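Long-range contact in envelope glycoprotein (Thogoto virus, PDB 5XEA), which probably attaches the virus to a receptor on the host cell and later drives fusion of the virion with the host membrane: residues 102-106 against 134-138. Coordinates in Å, arbitrary orientation, origin at the centre of the assembly. Residue numbers count along the deposited sequence, not the author numbering.
Sequences DSYAC and HMCNI
A short helical turn can be fastened to the face of a β-sheet by one disulfide placed at its end, and residues 102-106 against 134-138 give a compact example. The first segment is the last part of a 3-10 turn, with phi near -65° and psi between about -30° and -4°; its i+3 bonds run from A105 N to D102 O (3.3 Å) and from C106 N to S103 O (3.1 Å). The partner is an extended strand whose CA-to-CB bonds alternate, those of H134, C136 and I138 toward the turn and those of M135 and N137 away, although the H134 imidazole then leads away from it. S103 sets the register, its CA 4.8 Å from the CA of C136 and 3.6 Å from that residue's CB. Its p rotamer brings OG to 3.5 Å from H134 CB, while the hydroxyl is hydrogen-bonded to G100 O.

Strand 133-156 belongs to an antiparallel sheet, in which residues 134-138 pair with strand 95-99 on one edge and 40-56 on the other; the turn, which follows 95-99 in the chain, folds back over one face of this sheet, in the gp64-family fusogen far from the centre of the elongated chain. Y104 points away from the strand. A105 directs its CB toward it, and its carbonyl O meets I138 CD1 at 3.7 Å. C106, chi1 -88°, then forms the covalent link: its SG lies 2.0 Å from SG of C136 (chi1 t, 172°), with chi3 92°, close to the preferred right angle. I138, m and t, packs its CG1 3.8 Å from C106 SG, while V51 and Y53 of strand 40-56 also touch the C106 side chain.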
loop_
_atom_site.group_PDB
_atom_site.type_symbol
_atom_site.label_atom_id
_atom_site.label_comp_id
_atom_site.label_asym_id
_atom_site.label_seq_id
_atom_site.Cartn_x
_atom_site.Cartn_y
_atom_site.Cartn_z
ATOM N N ASP B 102 9.976 -36.773 46.343
ATOM C CA ASP B 102 10.042 -36.470 44.907
ATOM C C ASP B 102 9.953 -34.975 44.614
ATOM O O ASP B 102 10.365 -34.552 43.536
ATOM C CB ASP B 102 8.940 -37.209 44.143
ATOM C CG ASP B 102 9.090 -38.728 44.217
ATOM O OD1 ASP B 102 10.237 -39.214 44.188
ATOM O OD2 ASP B 102 8.065 -39.435 44.317
ATOM N N SER B 103 9.436 -34.158 45.540
ATOM C CA SER B 103 9.415 -32.713 45.314
ATOM C C SER B 103 10.813 -32.124 45.217
ATOM O O SER B 103 10.952 -30.952 44.858
ATOM C CB SER B 103 8.629 -32.009 46.424
ATOM O OG SER B 103 9.274 -32.145 47.679
ATOM N N TYR B 104 11.843 -32.916 45.524
ATOM C CA TYR B 104 13.239 -32.517 45.382
ATOM C C TYR B 104 13.554 -32.016 43.976
ATOM O O TYR B 104 14.443 -31.175 43.802
ATOM C CB TYR B 104 14.116 -33.729 45.739
ATOM C CG TYR B 104 15.610 -33.519 45.865
ATOM C CD1 TYR B 104 16.147 -32.768 46.904
ATOM C CD2 TYR B 104 16.495 -34.141 44.985
ATOM C CE1 TYR B 104 17.526 -32.606 47.044
ATOM C CE2 TYR B 104 17.877 -33.986 45.115
ATOM C CZ TYR B 104 18.383 -33.216 46.147
ATOM O OH TYR B 104 19.746 -33.057 46.282
ATOM N N ALA B 105 12.840 -32.514 42.964
ATOM C CA ALA B 105 13.140 -32.138 41.581
ATOM C C ALA B 105 12.913 -30.659 41.310
ATOM O O ALA B 105 13.505 -30.121 40.372
ATOM C CB ALA B 105 12.302 -32.968 40.609
ATOM N N CYS B 106 12.058 -29.999 42.092
ATOM C CA CYS B 106 11.801 -28.571 41.961
ATOM C C CYS B 106 12.912 -27.700 42.518
ATOM O O CYS B 106 12.795 -26.475 42.451
ATOM C CB CYS B 106 10.508 -28.200 42.686
ATOM S SG CYS B 106 9.036 -28.339 41.707
ATOM N N HIS B 134 5.248 -31.345 50.759
ATOM C CA HIS B 134 5.507 -30.469 49.630
ATOM C C HIS B 134 5.038 -31.129 48.339
ATOM O O HIS B 134 5.002 -32.361 48.224
ATOM C CB HIS B 134 6.991 -30.159 49.521
ATOM C CG HIS B 134 7.538 -29.437 50.704
ATOM N ND1 HIS B 134 7.749 -28.079 50.710
ATOM C CD2 HIS B 134 7.907 -29.883 51.928
ATOM C CE1 HIS B 134 8.230 -27.715 51.886
ATOM N NE2 HIS B 134 8.342 -28.792 52.639
ATOM N N MET B 135 4.682 -30.302 47.358
ATOM C CA MET B 135 4.277 -30.856 46.079
ATOM C C MET B 135 4.890 -30.028 44.958
ATOM O O MET B 135 4.937 -28.800 45.032
ATOM C CB MET B 135 2.752 -30.931 45.964
ATOM C CG MET B 135 2.298 -31.780 44.769
ATOM S SD MET B 135 0.549 -32.161 44.783
ATOM C CE MET B 135 0.537 -33.514 45.961
ATOM N N CYS B 136 5.392 -30.727 43.944
ATOM C CA CYS B 136 6.197 -30.162 42.873
ATOM C C CYS B 136 5.503 -30.431 41.543
ATOM O O CYS B 136 5.100 -31.565 41.258
ATOM C CB CYS B 136 7.610 -30.767 42.886
ATOM S SG CYS B 136 8.698 -30.345 41.492
ATOM N N ASN B 137 5.330 -29.385 40.747
ATOM C CA ASN B 137 4.880 -29.555 39.370
ATOM C C ASN B 137 5.849 -28.819 38.468
ATOM O O ASN B 137 6.132 -27.635 38.694
ATOM C CB ASN B 137 3.448 -29.041 39.167
ATOM C CG ASN B 137 2.401 -30.098 39.471
ATOM O OD1 ASN B 137 2.194 -31.022 38.683
ATOM N ND2 ASN B 137 1.732 -29.966 40.618
ATOM N N ILE B 138 6.380 -29.526 37.471
ATOM C CA ILE B 138 7.217 -28.928 36.444
ATOM C C ILE B 138 6.704 -29.351 35.073
ATOM O O ILE B 138 6.467 -30.542 34.834
ATOM C CB ILE B 138 8.692 -29.342 36.582
ATOM C CG1 ILE B 138 9.215 -29.101 37.995
ATOM C CG2 ILE B 138 9.561 -28.625 35.519
ATOM C CD1 ILE B 138 10.661 -29.499 38.131
#